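Local coordinates for protein alpha-L-rhamnosidase (Aspergillus terreus, PDB 6GSZ) that probably hydrolyses terminal non-reducing alpha-L-rhamnose residues in alpha-L-rhamnosides, at residues Glu639-Trp644 and Leu667-Glu672; Ser146-Ile151 and Tyr184-Val189; Ile213-Gly218 and Glu466-Thr471. One frame throughout, in Å; residues are numbered along the deposited sequence.

Interaction 1: Glu639-Trp644 and Leu667-Glu672. With MAN (alpha-D-mannopyranose), chain C.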
loop_
_atom_site.group_PDB
_atom_site.type_symbol
_atom_site.label_atom_id
_atom_site.label_comp_id
_atom_site.label_asym_id
_atom_site.label_seq_id
_atom_site.Cartn_x
_atom_site.Cartn_y
_atom_site.Cartn_z
ATOM N N GLU A 639 27.590 -2.904 -24.244
ATOM C CA GLU A 639 27.097 -4.272 -24.543
ATOM C C GLU A 639 25.607 -4.247 -24.944
ATOM O O GLU A 639 25.201 -4.967 -25.860
ATOM C CB GLU A 639 27.339 -5.218 -23.372
ATOM C CG GLU A 639 28.777 -5.422 -23.015
ATOM C CD GLU A 639 29.645 -5.965 -24.144
ATOM O OE1 GLU A 639 29.098 -6.661 -25.056
ATOM O OE2 GLU A 639 30.884 -5.735 -24.097
ATOM N N PHE A 640 24.798 -3.405 -24.298
ATOM C CA PHE A 640 23.394 -3.214 -24.661
ATOM C C PHE A 640 23.264 -2.795 -26.123
ATOM O O PHE A 640 22.447 -3.340 -26.894
ATOM C CB PHE A 640 22.664 -2.258 -23.718
ATOM C CG PHE A 640 21.211 -2.093 -24.064
ATOM C CD1 PHE A 640 20.808 -1.174 -25.016
ATOM C CD2 PHE A 640 20.231 -2.865 -23.448
ATOM C CE1 PHE A 640 19.483 -1.042 -25.365
ATOM C CE2 PHE A 640 18.909 -2.734 -23.817
ATOM C CZ PHE A 640 18.537 -1.856 -24.783
ATOM N N GLN A 641 24.068 -1.795 -26.499
ATOM C CA GLN A 641 24.082 -1.271 -27.871
ATOM C C GLN A 641 24.464 -2.374 -28.868
ATOM O O GLN A 641 23.771 -2.566 -29.886
ATOM C CB GLN A 641 25.022 -0.070 -27.950
ATOM C CG GLN A 641 24.494 1.127 -27.170
ATOM C CD GLN A 641 25.535 2.191 -26.923
ATOM O OE1 GLN A 641 26.698 2.040 -27.296
ATOM N NE2 GLN A 641 25.116 3.238 -26.230
ATOM N N LYS A 642 25.540 -3.106 -28.566
ATOM C CA LYS A 642 25.979 -4.182 -29.444
ATOM C C LYS A 642 24.874 -5.220 -29.650
ATOM O O LYS A 642 24.719 -5.746 -30.749
ATOM C CB LYS A 642 27.234 -4.857 -28.891
ATOM C CG LYS A 642 28.493 -4.016 -29.013
ATOM C CD LYS A 642 29.635 -4.456 -28.125
ATOM C CE LYS A 642 30.228 -5.789 -28.503
ATOM N NZ LYS A 642 31.399 -6.080 -27.632
ATOM N N ALA A 643 24.147 -5.537 -28.572
ATOM C CA ALA A 643 23.152 -6.589 -28.635
ATOM C C ALA A 643 21.849 -6.155 -29.335
ATOM O O ALA A 643 21.243 -6.974 -30.051
ATOM C CB ALA A 643 22.863 -7.086 -27.241
ATOM N N TRP A 644 21.398 -4.906 -29.118
ATOM C CA TRP A 644 20.013 -4.525 -29.364
ATOM C C TRP A 644 19.816 -3.303 -30.262
ATOM O O TRP A 644 18.683 -3.029 -30.650
ATOM C CB TRP A 644 19.279 -4.295 -28.031
ATOM C CG TRP A 644 19.316 -5.498 -27.138
ATOM C CD1 TRP A 644 19.897 -5.564 -25.910
ATOM C CD2 TRP A 644 18.794 -6.823 -27.406
ATOM N NE1 TRP A 644 19.737 -6.805 -25.370
ATOM C CE2 TRP A 644 19.105 -7.612 -26.277
ATOM C CE3 TRP A 644 18.132 -7.429 -28.486
ATOM C CZ2 TRP A 644 18.720 -8.945 -26.162
ATOM C CZ3 TRP A 644 17.753 -8.752 -28.372
ATOM C CH2 TRP A 644 18.086 -9.506 -27.249
ATOM N N LEU A 667 20.192 4.978 -23.256
ATOM C CA LEU A 667 21.068 3.893 -23.700
ATOM C C LEU A 667 21.535 4.041 -25.163
ATOM O O LEU A 667 22.279 3.199 -25.623
ATOM C CB LEU A 667 20.342 2.544 -23.534
ATOM C CG LEU A 667 19.918 2.230 -22.097
ATOM C CD1 LEU A 667 19.257 0.867 -21.995
ATOM C CD2 LEU A 667 21.106 2.305 -21.154
ATOM N N PHE A 668 21.131 5.112 -25.860
ATOM C CA PHE A 668 21.596 5.342 -27.244
ATOM C C PHE A 668 23.004 5.909 -27.178
ATOM O O PHE A 668 23.378 6.547 -26.196
ATOM C CB PHE A 668 20.648 6.270 -28.015
ATOM C CG PHE A 668 19.365 5.597 -28.413
ATOM C CD1 PHE A 668 19.275 4.855 -29.576
ATOM C CD2 PHE A 668 18.255 5.649 -27.577
ATOM C CE1 PHE A 668 18.112 4.170 -29.896
ATOM C CE2 PHE A 668 17.097 4.973 -27.919
ATOM C CZ PHE A 668 17.012 4.271 -29.090
ATOM N N PRO A 669 23.838 5.661 -28.200
ATOM C CA PRO A 669 25.208 6.174 -28.187
ATOM C C PRO A 669 25.372 7.678 -28.422
ATOM O O PRO A 669 26.463 8.178 -28.239
ATOM C CB PRO A 669 25.889 5.369 -29.299
ATOM C CG PRO A 669 24.798 4.971 -30.232
ATOM C CD PRO A 669 23.555 4.808 -29.366
ATOM N N SER A 670 24.306 8.368 -28.812
ATOM C CA SER A 670 24.392 9.799 -29.018
ATOM C C SER A 670 23.021 10.431 -28.815
ATOM O O SER A 670 21.980 9.771 -28.967
ATOM C CB SER A 670 24.900 10.143 -30.407
ATOM O OG SER A 670 23.911 9.943 -31.387
ATOM N N ALA A 671 23.046 11.723 -28.462
ATOM C CA ALA A 671 21.827 12.493 -28.256
ATOM C C ALA A 671 21.024 12.492 -29.565
ATOM O O ALA A 671 19.784 12.497 -29.550
ATOM C CB ALA A 671 22.168 13.890 -27.819
ATOM N N GLU A 672 21.737 12.542 -30.701
ATOM C CA GLU A 672 21.097 12.528 -32.034
ATOM C C GLU A 672 20.277 11.221 -32.391
ATOM O O GLU A 672 19.163 11.103 -33.054
ATOM C CB GLU A 672 22.157 12.897 -33.079
ATOM C CG GLU A 672 22.634 14.350 -32.965
ATOM C CD GLU A 672 23.563 14.706 -31.799
ATOM O OE1 GLU A 672 24.305 13.811 -31.297
ATOM O OE2 GLU A 672 23.562 15.909 -31.394
HETATM C C1 MAN C . 24.047 11.115 -21.292
HETATM C C2 MAN C . 24.500 9.669 -20.991
HETATM C C3 MAN C . 25.067 9.114 -22.331
HETATM C C4 MAN C . 24.116 9.351 -23.530
HETATM C C5 MAN C . 23.703 10.825 -23.622
HETATM C C6 MAN C . 22.766 11.137 -24.800
HETATM O O2 MAN C . 23.488 8.804 -20.318
HETATM O O3 MAN C . 25.433 7.719 -22.172
HETATM O O4 MAN C . 24.718 9.042 -24.804
HETATM O O5 MAN C . 23.099 11.179 -22.379
HETATM O O6 MAN C . 21.674 10.208 -24.876
#
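Phe-640 and Gln-641 leave the last turns of helix 623-644 and meet Leu-667 and Pro-669 in the loop that leads into helix 671-687. Both elements belong to the six-hairpin glycosidase domain, whose fold is an (alpha/alpha)6 barrel, and the contact is a worked example of a helix holding a connecting loop by one apolar and one polar side chain in succession. In Phe-640 the first torsion sets CG anti to the backbone N (chi1 -178°), which carries the ring toward Leu-667, whose side chain stands roughly perpendicular to it. A CH-pi contact results: Leu-667 CD1 lies 3.8 Å from the centroid of the Phe-640 ring, almost exactly above its centre. The opposite face of the ring is occupied toward its rim by Trp-644 CD1, one helical turn further on, so the phenyl group is clasped between leucine and indole. Trp-644 is in turn tied through NE1 to Asp-603 of helix 598-619.

Gln-641 supplies the polar half. Its chain is extended beyond CG, and Gln-641 NE2 donates to Leu-667 O at 2.9 Å. The N-H points nearly straight at the oxygen (171°), and the acceptor lies in the plane of the glutamine amide. The donor itself stands above the plane of the Leu-667 carbonyl. Gln-641 runs antiparallel to the Pro-669 side chain and grazes it, with NE2 3.8 Å from Pro-669 CB. Phe-668 turns away from this helix and packs on Ala-674 and Ala-677 of helix 671-687. At the start of that helix Ser-670 is the N-cap, its OG bound to Gln-673 N. The loop also touches a protein-attached glycan: a mannose donates from O4 to Phe-668 O at 3.2 Å.

Interaction 2: Ser146-Ile151 and Tyr184-Val189. With CA (calcium ion), chain L.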
loop_
_atom_site.group_PDB
_atom_site.type_symbol
_atom_site.label_atom_id
_atom_site.label_comp_id
_atom_site.label_asym_id
_atom_site.label_seq_id
_atom_site.Cartn_x
_atom_site.Cartn_y
_atom_site.Cartn_z
ATOM N N SER A 146 -3.173 3.250 34.146
ATOM C CA SER A 146 -3.057 2.980 32.702
ATOM C C SER A 146 -2.984 1.479 32.474
ATOM O O SER A 146 -2.626 0.738 33.386
ATOM C CB SER A 146 -1.877 3.716 32.064
ATOM O OG SER A 146 -0.658 3.237 32.582
ATOM N N ALA A 147 -3.321 1.061 31.245
ATOM C CA ALA A 147 -3.198 -0.335 30.915
ATOM C C ALA A 147 -2.922 -0.481 29.423
ATOM O O ALA A 147 -3.397 0.325 28.607
ATOM C CB ALA A 147 -4.430 -1.111 31.349
ATOM N N ARG A 148 -2.185 -1.551 29.105
ATOM C CA ARG A 148 -1.834 -1.878 27.731
ATOM C C ARG A 148 -2.136 -3.342 27.423
ATOM O O ARG A 148 -1.986 -4.196 28.275
ATOM C CB ARG A 148 -0.338 -1.660 27.473
ATOM C CG ARG A 148 0.143 -0.230 27.688
ATOM C CD ARG A 148 -0.401 0.734 26.646
ATOM N NE ARG A 148 0.071 2.080 26.854
ATOM C CZ ARG A 148 -0.598 3.054 27.498
ATOM N NH1 ARG A 148 -1.829 2.873 27.958
ATOM N NH2 ARG A 148 -0.019 4.246 27.614
ATOM N N LEU A 149 -2.571 -3.594 26.182
ATOM C CA LEU A 149 -2.666 -4.956 25.651
ATOM C C LEU A 149 -1.679 -5.070 24.499
ATOM O O LEU A 149 -1.734 -4.237 23.565
ATOM C CB LEU A 149 -4.071 -5.280 25.151
ATOM C CG LEU A 149 -4.229 -6.705 24.631
ATOM C CD1 LEU A 149 -4.073 -7.737 25.752
ATOM C CD2 LEU A 149 -5.568 -6.873 23.954
ATOM N N TYR A 150 -0.802 -6.065 24.576
ATOM C CA TYR A 150 0.149 -6.407 23.546
ATOM C C TYR A 150 -0.273 -7.753 22.975
ATOM O O TYR A 150 -0.519 -8.698 23.765
ATOM C CB TYR A 150 1.535 -6.511 24.149
ATOM C CG TYR A 150 1.968 -5.264 24.858
ATOM C CD1 TYR A 150 2.453 -4.189 24.142
ATOM C CD2 TYR A 150 1.933 -5.138 26.235
ATOM C CE1 TYR A 150 2.897 -3.043 24.781
ATOM C CE2 TYR A 150 2.393 -3.996 26.876
ATOM C CZ TYR A 150 2.879 -2.929 26.142
ATOM O OH TYR A 150 3.332 -1.825 26.841
ATOM N N ILE A 151 -0.497 -7.864 21.663
ATOM C CA ILE A 151 -1.192 -9.040 21.166
ATOM C C ILE A 151 -0.838 -9.320 19.720
ATOM O O ILE A 151 -0.688 -8.395 18.902
ATOM C CB ILE A 151 -2.707 -8.842 21.361
ATOM C CG1 ILE A 151 -3.507 -10.051 20.873
ATOM C CG2 ILE A 151 -3.199 -7.541 20.759
ATOM C CD1 ILE A 151 -4.934 -10.113 21.400
ATOM N N TYR A 184 3.267 -7.548 16.104
ATOM C CA TYR A 184 2.317 -7.568 17.201
ATOM C C TYR A 184 1.816 -6.145 17.417
ATOM O O TYR A 184 2.499 -5.157 17.042
ATOM C CB TYR A 184 2.887 -8.115 18.525
ATOM C CG TYR A 184 3.853 -7.152 19.158
ATOM C CD1 TYR A 184 5.181 -7.109 18.784
ATOM C CD2 TYR A 184 3.426 -6.317 20.161
ATOM C CE1 TYR A 184 6.027 -6.143 19.320
ATOM C CE2 TYR A 184 4.263 -5.362 20.710
ATOM C CZ TYR A 184 5.573 -5.291 20.300
ATOM O OH TYR A 184 6.370 -4.336 20.878
ATOM N N ASN A 185 0.631 -5.996 17.969
ATOM C CA ASN A 185 -0.045 -4.730 18.148
ATOM C C ASN A 185 -0.118 -4.314 19.607
ATOM O O ASN A 185 -0.155 -5.164 20.493
ATOM C CB ASN A 185 -1.405 -4.694 17.475
ATOM C CG ASN A 185 -1.309 -5.130 16.030
ATOM O OD1 ASN A 185 -1.960 -6.103 15.599
ATOM N ND2 ASN A 185 -0.455 -4.457 15.271
ATOM N N THR A 186 -0.181 -3.010 19.842
ATOM C CA THR A 186 -0.271 -2.425 21.153
ATOM C C THR A 186 -1.519 -1.544 21.230
ATOM O O THR A 186 -1.755 -0.689 20.343
ATOM C CB THR A 186 0.971 -1.581 21.461
ATOM O OG1 THR A 186 2.136 -2.394 21.356
ATOM C CG2 THR A 186 0.888 -1.001 22.863
ATOM N N TYR A 187 -2.309 -1.710 22.305
ATOM C CA TYR A 187 -3.521 -0.936 22.497
ATOM C C TYR A 187 -3.532 -0.345 23.908
ATOM O O TYR A 187 -3.152 -1.011 24.890
ATOM C CB TYR A 187 -4.745 -1.831 22.342
ATOM C CG TYR A 187 -4.837 -2.490 20.990
ATOM C CD1 TYR A 187 -5.355 -1.813 19.886
ATOM C CD2 TYR A 187 -4.416 -3.800 20.795
ATOM C CE1 TYR A 187 -5.427 -2.404 18.629
ATOM C CE2 TYR A 187 -4.540 -4.418 19.557
ATOM C CZ TYR A 187 -5.074 -3.747 18.466
ATOM O OH TYR A 187 -5.227 -4.364 17.260
ATOM N N ASP A 188 -4.077 0.866 24.007
ATOM C CA ASP A 188 -4.349 1.483 25.296
ATOM C C ASP A 188 -5.746 1.046 25.753
ATOM O O ASP A 188 -6.756 1.458 25.189
ATOM C CB ASP A 188 -4.235 2.991 25.202
ATOM C CG ASP A 188 -4.603 3.726 26.477
ATOM O OD1 ASP A 188 -5.010 3.056 27.451
ATOM O OD2 ASP A 188 -4.472 4.986 26.480
ATOM N N VAL A 189 -5.778 0.122 26.705
ATOM C CA VAL A 189 -7.036 -0.472 27.168
ATOM C C VAL A 189 -7.434 0.064 28.553
ATOM O O VAL A 189 -8.309 -0.506 29.216
ATOM C CB VAL A 189 -6.989 -2.005 27.135
ATOM C CG1 VAL A 189 -6.731 -2.498 25.736
ATOM C CG2 VAL A 189 -5.993 -2.582 28.108
HETATM CA CA CA L . -4.967 6.908 25.281
HETATM O O HOH W 1 -2.943 5.336 28.908
HETATM O O HOH W 2 -6.775 6.128 27.155
HETATM O O HOH W 3 -4.736 8.396 27.460
HETATM O O HOH W 4 -2.705 7.304 25.913
HETATM O O HOH W 5 -7.102 5.458 24.257
#
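Arg-148 to Ile-151 pair with Asn-185 to Asp-188 as neighbouring antiparallel strands in the N-terminal rhamnosidase domain, whose two facing sheets are consistent with the beta-sandwich of galactose-binding-like domains. Leu-149 with Tyr-187 and Ile-151 with Asn-185 are hydrogen-bonded pairs, each joined by two backbone bonds; between and beyond them, Tyr-150 with Thr-186 and Arg-148 with Asp-188 are non-hydrogen-bonded pairs.

At the Arg-148 and Asp-188 pair the strands meet a calcium site. In Asp-188 CG is anti to the backbone N (chi1 176°), which brings the carboxylate up to Arg-148, and its two oxygens divide the work. Asp-188 OD2 binds a calcium ion, which four waters also ligate, at 2.3 Å. Asp-188 OD1 forms a salt bridge of 3.2 Å with Arg-148 NH1 and also bonds to Thr-190 OG1. The guanidinium and carboxylate planes are 47° apart. A water accepts from Arg-148 NH1 and donates to Asp-188 OD2, closing a second path between the two groups. Arg-148 NH1 also donates to Ala-147 O at 3.1 Å, and Val-189 N reaches the same oxygen from the opposite face of the carbonyl plane.

Tyr-150 and Thr-186 run alongside one another in the same direction, with Thr-186 OG1 3.3 Å from Tyr-150 CD1 at the ring edge. On the other face Ile-151 CG2 abuts the edge of the Tyr-187 ring, 3.6 Å from CE2. Just past the strand, Val-189 CG1 rests on Leu-149 CB.

Arg-148, Thr-186 and Asp-188 all touch Leu-16 of strand 15-18, and Arg-148 NE finds a second charge in Glu-102. Ile-151 and Val-189 instead pack on strand 156-161 of the facing sheet, while strand 228-237 continues the sheet beyond 144-154.

Interaction 3: Ile213-Gly218 and Glu466-Thr471. With BGC (beta-D-glucopyranose), chain B.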
loop_
_atom_site.group_PDB
_atom_site.type_symbol
_atom_site.label_atom_id
_atom_site.label_comp_id
_atom_site.label_asym_id
_atom_site.label_seq_id
_atom_site.Cartn_x
_atom_site.Cartn_y
_atom_site.Cartn_z
ATOM N N ILE A 213 -3.731 -20.298 0.583
ATOM C CA ILE A 213 -3.215 -19.127 -0.114
ATOM C C ILE A 213 -2.503 -19.629 -1.373
ATOM O O ILE A 213 -1.803 -20.637 -1.364
ATOM C CB ILE A 213 -2.311 -18.263 0.800
ATOM C CG1 ILE A 213 -2.999 -17.807 2.089
ATOM C CG2 ILE A 213 -1.706 -17.064 0.084
ATOM C CD1 ILE A 213 -4.180 -16.891 1.855
ATOM N N GLY A 214 -2.603 -18.823 -2.435
ATOM C CA GLY A 214 -2.028 -19.176 -3.735
ATOM C C GLY A 214 -3.053 -19.609 -4.762
ATOM O O GLY A 214 -4.133 -20.073 -4.404
ATOM N N TYR A 215 -2.655 -19.567 -6.038
ATOM C CA TYR A 215 -3.492 -19.936 -7.142
ATOM C C TYR A 215 -3.272 -21.419 -7.472
ATOM O O TYR A 215 -2.444 -22.102 -6.860
ATOM C CB TYR A 215 -3.231 -19.010 -8.339
ATOM C CG TYR A 215 -1.792 -18.715 -8.647
ATOM C CD1 TYR A 215 -1.005 -19.582 -9.376
ATOM C CD2 TYR A 215 -1.229 -17.518 -8.272
ATOM C CE1 TYR A 215 0.324 -19.304 -9.668
ATOM C CE2 TYR A 215 0.100 -17.239 -8.522
ATOM C CZ TYR A 215 0.868 -18.106 -9.270
ATOM O OH TYR A 215 2.175 -17.797 -9.547
ATOM N N ASP A 216 -4.017 -21.909 -8.453
ATOM C CA ASP A 216 -3.931 -23.326 -8.892
ATOM C C ASP A 216 -4.234 -24.256 -7.713
ATOM O O ASP A 216 -3.727 -25.392 -7.642
ATOM C CB ASP A 216 -2.576 -23.597 -9.542
ATOM C CG ASP A 216 -2.385 -22.844 -10.853
ATOM O OD1 ASP A 216 -3.390 -22.576 -11.529
ATOM O OD2 ASP A 216 -1.218 -22.547 -11.179
ATOM N N GLY A 217 -5.167 -23.799 -6.870
ATOM C CA GLY A 217 -5.650 -24.537 -5.704
ATOM C C GLY A 217 -5.038 -24.037 -4.412
ATOM O O GLY A 217 -5.611 -24.195 -3.331
ATOM N N GLY A 218 -3.839 -23.461 -4.506
ATOM C CA GLY A 218 -3.131 -22.969 -3.328
ATOM C C GLY A 218 -2.667 -24.064 -2.391
ATOM O O GLY A 218 -2.764 -25.259 -2.690
ATOM N N GLU A 466 -5.479 -15.133 -5.362
ATOM C CA GLU A 466 -4.097 -14.631 -5.520
ATOM C C GLU A 466 -3.858 -13.638 -4.385
ATOM O O GLU A 466 -3.642 -14.041 -3.285
ATOM C CB GLU A 466 -3.899 -14.131 -6.961
ATOM C CG GLU A 466 -2.445 -13.924 -7.352
ATOM C CD GLU A 466 -2.175 -14.000 -8.839
ATOM O OE1 GLU A 466 -3.138 -14.094 -9.608
ATOM O OE2 GLU A 466 -1.004 -13.977 -9.220
ATOM N N ARG A 467 -3.831 -12.329 -4.682
ATOM C CA ARG A 467 -3.681 -11.287 -3.636
ATOM C C ARG A 467 -2.303 -11.445 -3.001
ATOM O O ARG A 467 -2.164 -11.425 -1.791
ATOM C CB ARG A 467 -4.845 -11.281 -2.630
ATOM C CG ARG A 467 -6.215 -11.676 -3.170
ATOM C CD ARG A 467 -7.270 -11.628 -2.107
ATOM N NE ARG A 467 -8.467 -12.295 -2.542
ATOM C CZ ARG A 467 -9.571 -12.346 -1.809
ATOM N NH1 ARG A 467 -9.623 -11.718 -0.656
ATOM N NH2 ARG A 467 -10.637 -13.023 -2.224
ATOM N N LEU A 468 -1.267 -11.545 -3.855
ATOM C CA LEU A 468 0.090 -11.774 -3.393
ATOM C C LEU A 468 0.919 -10.503 -3.612
ATOM O O LEU A 468 0.558 -9.621 -4.453
ATOM C CB LEU A 468 0.721 -12.920 -4.196
ATOM C CG LEU A 468 -0.093 -14.214 -4.221
ATOM C CD1 LEU A 468 0.561 -15.242 -5.120
ATOM C CD2 LEU A 468 -0.317 -14.783 -2.804
ATOM N N GLY A 469 2.028 -10.439 -2.880
ATOM C CA GLY A 469 2.891 -9.243 -2.970
ATOM C C GLY A 469 3.801 -9.240 -4.188
ATOM O O GLY A 469 5.018 -9.387 -4.063
ATOM N N TRP A 470 3.173 -9.186 -5.365
ATOM C CA TRP A 470 3.921 -9.263 -6.626
ATOM C C TRP A 470 4.900 -8.078 -6.788
ATOM O O TRP A 470 4.539 -6.897 -6.733
ATOM C CB TRP A 470 2.961 -9.364 -7.796
ATOM C CG TRP A 470 2.463 -10.763 -8.034
ATOM C CD1 TRP A 470 1.271 -11.302 -7.645
ATOM C CD2 TRP A 470 3.148 -11.782 -8.770
ATOM N NE1 TRP A 470 1.179 -12.588 -8.097
ATOM C CE2 TRP A 470 2.321 -12.923 -8.773
ATOM C CE3 TRP A 470 4.376 -11.830 -9.409
ATOM C CZ2 TRP A 470 2.698 -14.092 -9.421
ATOM C CZ3 TRP A 470 4.760 -12.981 -10.048
ATOM C CH2 TRP A 470 3.923 -14.115 -10.034
ATOM N N THR A 471 6.163 -8.444 -6.955
ATOM C CA THR A 471 7.269 -7.478 -6.935
ATOM C C THR A 471 7.249 -6.514 -8.127
ATOM O O THR A 471 7.480 -5.328 -7.977
ATOM C CB THR A 471 8.578 -8.260 -6.786
ATOM O OG1 THR A 471 8.679 -9.288 -7.782
ATOM C CG2 THR A 471 8.691 -8.847 -5.402
HETATM C C2 BGC B . 0.746 -10.022 -11.383
HETATM C C3 BGC B . 1.933 -10.139 -12.297
HETATM C C4 BGC B . 2.478 -11.527 -12.549
HETATM C C5 BGC B . 1.316 -12.322 -12.899
HETATM C C6 BGC B . 1.863 -13.702 -13.204
HETATM C C1 BGC B . -0.309 -11.041 -11.779
HETATM O O1 BGC B . -1.463 -10.820 -10.992
HETATM O O2 BGC B . 0.015 -8.853 -11.674
HETATM O O3 BGC B . 2.953 -9.554 -11.683
HETATM O O4 BGC B . 3.525 -11.658 -13.539
HETATM O O5 BGC B . 0.245 -12.351 -11.899
HETATM O O6 BGC B . 0.755 -14.583 -13.416
#
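Ile-213 and Tyr-215 sit where an irregular loop runs into a type I' beta turn from Tyr-215 to Gly-218, closed by Gly-218 N to Tyr-215 O at 3.1 Å; they face Glu-466, Leu-468 and Trp-470, in a segment that bends through an inverse gamma turn centred on Gly-469. Trp-470 then occupies the N-cap position of helix 471-484. Tyr-215 holds CG between its backbone N and carbonyl carbon (chi1 44°), which carries the ring toward Trp-470. On the way the ring passes the Glu-466 side chain at a slant, its plane 60° from the carboxylate, with Tyr-215 CE2 3.5 Å from Glu-466 OE2. The hydroxyl stops at the edge of the indole, Tyr-215 OH to Trp-470 CZ2 3.7 Å. Here the N-terminal rhamnosidase domain reaches the glucose-occupied pocket of the (alpha/alpha)6 barrel, and Tyr-215 backs two residues of that pocket. Trp-470 NE1 donates to the anti side of Glu-466 OE2 at 2.8 Å in a bent bond (133°), while Glu-466 OE1 makes salt bridges to Arg-464 and Arg-371. One face of the indole carries the sugar, BGC C4 standing 3.6 Å above the plane toward the rim. Leu-468 sends CD1 to Tyr-215 CE2 and CD2 to Ile-213 CG2, the latter at 3.9 Å.

Overall arrangement
Taken together, the three contacts show chemistry following position. No two of them touch: interactions 1 and 2 lie on opposite sides of the chain's centre, their own centres 58 Å apart, and interaction 3 is nearest the middle, its centre about 17 Å from the chain's centre. All are largely buried, yet interaction 1 reaches a periphery that carries glycan and interaction 2 ends at a hydrated calcium ion. Interactions 1 and 3 share the (alpha/alpha)6 barrel domain, interactions 2 and 3 the N-terminal one, so interaction 3 alone joins two domains. Backbone bonding dominates interaction 2, with a salt bridge and a calcium ligand at one end; interaction 1 pairs a CH-pi contact with one side-chain-to-carbonyl bond; interaction 3 relies across its segments on van der Waals packing.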